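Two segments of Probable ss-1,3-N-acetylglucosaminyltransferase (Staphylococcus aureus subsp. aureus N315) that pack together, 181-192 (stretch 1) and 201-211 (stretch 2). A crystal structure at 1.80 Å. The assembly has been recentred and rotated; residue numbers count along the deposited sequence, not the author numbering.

Stretch 1 181-192: SVIDKNKIKFKT
Stretch 2, residues 201-211: LFTIEFLMNSK

Helix 181-185 crosses helix 201-207 at 93°, their axes 10.7 Å apart at closest approach. Lys187, at positive phi (55/43), closes the first helix in a Schellman motif, with Ile188 N bonded to Ile183 O (2.9 Å). Residues 188-191 then continue extended past the second helix, bringing the CA atoms of Phe190 and Phe202 within 5.9 Å; together the stretches bury 653 Å².

Apolar packing centres on three buried Phe rings. Phe190 (chi1 m) and Phe202 (chi1 t) form an offset stack, centroids 4.1 Å apart and planes 5° from parallel. Val182 (t) lays CG1 over a face of Phe206 (t), 3.9 Å from the ring centroid, a CH-pi contact.

Buried, branched Ile side chains fill space around these rings. Ile183 (m, t) meets the edges of Phe202 and Phe206, Ile183 CD1 lying 3.9 Å from Phe202 CZ and Ile183 CG1 3.8 Å from Phe206 CE2. Ile188 (m, t) points toward the helix, its CG2 3.6 Å from Phe202 CE2.

Polar contacts across the stretches centre on Glu205 (m, t), partly exposed like Lys191, so both charges stay near solvent. Lys191 NZ makes a salt bridge and weak hydrogen bond to Glu205 OE2 (3.4 Å), while Lys191 CG packs 3.6 Å from Leu201 CD2. Two waters link Glu205 OE1 to the Lys189 backbone.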

# COMPACT_ATOMS: atom_id res chain seq x y z
N SER C 181 -4.58 -50.30 -0.07
CA SER C 181 -5.57 -50.49 -1.14
C SER C 181 -5.95 -49.14 -1.77
O SER C 181 -6.24 -49.05 -2.97
CB SER C 181 -6.77 -51.24 -0.63
OG SER C 181 -7.39 -50.53 0.43
N VAL C 182 -5.95 -48.07 -0.97
CA VAL C 182 -6.24 -46.72 -1.45
C VAL C 182 -5.14 -46.30 -2.43
O VAL C 182 -5.41 -45.72 -3.50
CB VAL C 182 -6.38 -45.74 -0.27
CG1 VAL C 182 -6.49 -44.29 -0.74
CG2 VAL C 182 -7.55 -46.10 0.65
N ILE C 183 -3.89 -46.57 -2.05
CA ILE C 183 -2.73 -46.26 -2.88
C ILE C 183 -2.80 -47.07 -4.19
O ILE C 183 -2.54 -46.51 -5.26
CB ILE C 183 -1.42 -46.49 -2.09
CG1 ILE C 183 -1.21 -45.38 -1.04
CG2 ILE C 183 -0.21 -46.61 -3.00
CD1 ILE C 183 -0.23 -45.75 0.05
N ASP C 184 -3.17 -48.35 -4.11
CA ASP C 184 -3.19 -49.28 -5.28
C ASP C 184 -4.32 -48.92 -6.27
O ASP C 184 -4.07 -48.70 -7.47
CB ASP C 184 -3.33 -50.74 -4.86
CG ASP C 184 -2.17 -51.26 -4.03
OD1 ASP C 184 -1.10 -50.62 -4.05
OD2 ASP C 184 -2.35 -52.30 -3.36
N LYS C 185 -5.55 -48.85 -5.75
CA LYS C 185 -6.75 -48.60 -6.54
C LYS C 185 -6.64 -47.26 -7.28
O LYS C 185 -7.09 -47.14 -8.40
CB LYS C 185 -7.99 -48.58 -5.63
CG LYS C 185 -8.40 -49.93 -5.05
CD LYS C 185 -9.46 -49.80 -3.96
CE LYS C 185 -10.00 -51.12 -3.47
NZ LYS C 185 -11.42 -51.01 -3.08
N ASN C 186 -6.02 -46.26 -6.63
CA ASN C 186 -5.99 -44.88 -7.13
C ASN C 186 -4.67 -44.58 -7.85
O ASN C 186 -4.47 -43.46 -8.30
CB ASN C 186 -6.27 -43.89 -5.99
CG ASN C 186 -7.67 -44.06 -5.44
OD1 ASN C 186 -8.63 -43.72 -6.12
ND2 ASN C 186 -7.81 -44.63 -4.26
N LYS C 187 -3.79 -45.58 -7.94
CA LYS C 187 -2.49 -45.49 -8.64
C LYS C 187 -1.68 -44.31 -8.09
O LYS C 187 -1.06 -43.54 -8.84
CB LYS C 187 -2.72 -45.36 -10.15
CG LYS C 187 -3.45 -46.53 -10.79
N ILE C 188 -1.67 -44.16 -6.76
CA ILE C 188 -0.97 -43.03 -6.15
C ILE C 188 0.54 -43.33 -6.06
O ILE C 188 0.97 -44.28 -5.42
CB ILE C 188 -1.55 -42.63 -4.79
CG1 ILE C 188 -3.06 -42.36 -4.87
CG2 ILE C 188 -0.81 -41.41 -4.27
CD1 ILE C 188 -3.75 -42.28 -3.53
N LYS C 189 1.32 -42.47 -6.71
CA LYS C 189 2.76 -42.57 -6.71
C LYS C 189 3.32 -41.21 -6.33
O LYS C 189 2.66 -40.18 -6.52
CB LYS C 189 3.29 -42.97 -8.09
CG LYS C 189 2.69 -44.24 -8.68
N PHE C 190 4.55 -41.23 -5.82
CA PHE C 190 5.34 -40.03 -5.60
C PHE C 190 5.79 -39.48 -6.96
O PHE C 190 6.35 -40.22 -7.75
CB PHE C 190 6.55 -40.33 -4.72
CG PHE C 190 6.20 -40.54 -3.27
CD1 PHE C 190 6.14 -39.47 -2.40
CD2 PHE C 190 5.92 -41.81 -2.78
CE1 PHE C 190 5.79 -39.66 -1.07
CE2 PHE C 190 5.59 -42.00 -1.45
CZ PHE C 190 5.52 -40.93 -0.60
N LYS C 191 5.57 -38.18 -7.18
CA LYS C 191 6.01 -37.52 -8.39
C LYS C 191 7.50 -37.22 -8.26
O LYS C 191 8.02 -37.02 -7.16
CB LYS C 191 5.18 -36.26 -8.64
CG LYS C 191 3.68 -36.49 -8.82
CD LYS C 191 3.34 -37.60 -9.82
CE LYS C 191 1.88 -38.02 -9.77
NZ LYS C 191 0.96 -36.87 -9.91
N THR C 192 8.17 -37.15 -9.42
CA THR C 192 9.63 -37.20 -9.51
C THR C 192 10.23 -35.96 -10.17
O THR C 192 11.44 -35.95 -10.42
CB THR C 192 10.04 -38.43 -10.33
OG1 THR C 192 9.32 -38.39 -11.56
CG2 THR C 192 9.77 -39.73 -9.60
N LEU C 201 2.05 -33.44 -1.91
CA LEU C 201 1.19 -33.82 -3.00
C LEU C 201 0.69 -35.26 -2.80
O LEU C 201 -0.49 -35.52 -3.01
CB LEU C 201 1.93 -33.68 -4.34
CG LEU C 201 1.15 -34.20 -5.55
CD1 LEU C 201 -0.21 -33.54 -5.66
CD2 LEU C 201 1.95 -34.00 -6.84
N PHE C 202 1.58 -36.16 -2.38
CA PHE C 202 1.22 -37.55 -2.12
C PHE C 202 0.16 -37.61 -1.01
O PHE C 202 -0.85 -38.26 -1.19
CB PHE C 202 2.45 -38.38 -1.77
CG PHE C 202 2.15 -39.84 -1.51
CD1 PHE C 202 1.67 -40.25 -0.28
CD2 PHE C 202 2.32 -40.79 -2.51
CE1 PHE C 202 1.38 -41.58 -0.04
CE2 PHE C 202 2.04 -42.12 -2.27
CZ PHE C 202 1.56 -42.52 -1.04
N THR C 203 0.39 -36.92 0.11
CA THR C 203 -0.55 -36.95 1.23
C THR C 203 -1.90 -36.35 0.82
O THR C 203 -2.96 -36.92 1.16
CB THR C 203 0.02 -36.27 2.47
OG1 THR C 203 1.22 -36.95 2.86
CG2 THR C 203 -0.95 -36.28 3.63
N ILE C 204 -1.88 -35.23 0.09
CA ILE C 204 -3.11 -34.59 -0.41
C ILE C 204 -3.86 -35.54 -1.36
O ILE C 204 -5.08 -35.66 -1.24
CB ILE C 204 -2.81 -33.24 -1.09
CG1 ILE C 204 -2.28 -32.20 -0.09
CG2 ILE C 204 -4.01 -32.74 -1.89
CD1 ILE C 204 -3.34 -31.36 0.58
N GLU C 205 -3.15 -36.15 -2.33
CA GLU C 205 -3.77 -37.11 -3.27
C GLU C 205 -4.44 -38.23 -2.46
O GLU C 205 -5.57 -38.65 -2.79
CB GLU C 205 -2.76 -37.68 -4.28
CG GLU C 205 -2.36 -36.69 -5.37
CD GLU C 205 -1.47 -37.17 -6.52
OE1 GLU C 205 -0.69 -38.13 -6.33
OE2 GLU C 205 -1.52 -36.55 -7.61
N PHE C 206 -3.78 -38.68 -1.39
CA PHE C 206 -4.32 -39.73 -0.55
C PHE C 206 -5.59 -39.24 0.15
O PHE C 206 -6.61 -39.95 0.15
CB PHE C 206 -3.31 -40.21 0.50
CG PHE C 206 -3.74 -41.47 1.20
CD1 PHE C 206 -4.56 -41.42 2.31
CD2 PHE C 206 -3.34 -42.71 0.72
CE1 PHE C 206 -4.95 -42.59 2.95
CE2 PHE C 206 -3.74 -43.88 1.36
CZ PHE C 206 -4.54 -43.82 2.46
N LEU C 207 -5.51 -38.06 0.77
CA LEU C 207 -6.64 -37.46 1.54
C LEU C 207 -7.89 -37.29 0.65
O LEU C 207 -9.00 -37.52 1.09
CB LEU C 207 -6.22 -36.10 2.12
CG LEU C 207 -5.23 -36.15 3.29
CD1 LEU C 207 -4.71 -34.75 3.61
CD2 LEU C 207 -5.87 -36.77 4.53
N MET C 208 -7.68 -36.88 -0.60
CA MET C 208 -8.74 -36.55 -1.53
C MET C 208 -9.39 -37.83 -2.10
O MET C 208 -10.44 -37.78 -2.73
CB MET C 208 -8.18 -35.70 -2.68
CG MET C 208 -7.73 -34.28 -2.27
SD MET C 208 -9.02 -33.34 -1.42
CE MET C 208 -8.50 -33.43 0.30
N ASN C 209 -8.78 -38.99 -1.84
CA ASN C 209 -9.29 -40.28 -2.30
C ASN C 209 -9.65 -41.17 -1.10
O ASN C 209 -9.88 -42.32 -1.28
CB ASN C 209 -8.28 -40.95 -3.21
CG ASN C 209 -8.26 -40.28 -4.56
OD1 ASN C 209 -9.19 -40.46 -5.35
ND2 ASN C 209 -7.26 -39.45 -4.82
N SER C 210 -9.75 -40.61 0.11
CA SER C 210 -10.09 -41.43 1.27
C SER C 210 -10.97 -40.62 2.23
O SER C 210 -11.06 -39.42 2.09
CB SER C 210 -8.84 -41.94 1.95
OG SER C 210 -8.07 -40.87 2.46
N LYS C 211 -11.62 -41.32 3.16
CA LYS C 211 -12.67 -40.72 4.00
C LYS C 211 -12.26 -40.70 5.48
O LYS C 211 -12.55 -39.74 6.18
CB LYS C 211 -13.99 -41.47 3.80
O HOH W 1 1.84 -37.92 -5.36
O HOH W 2 -0.20 -40.03 -7.98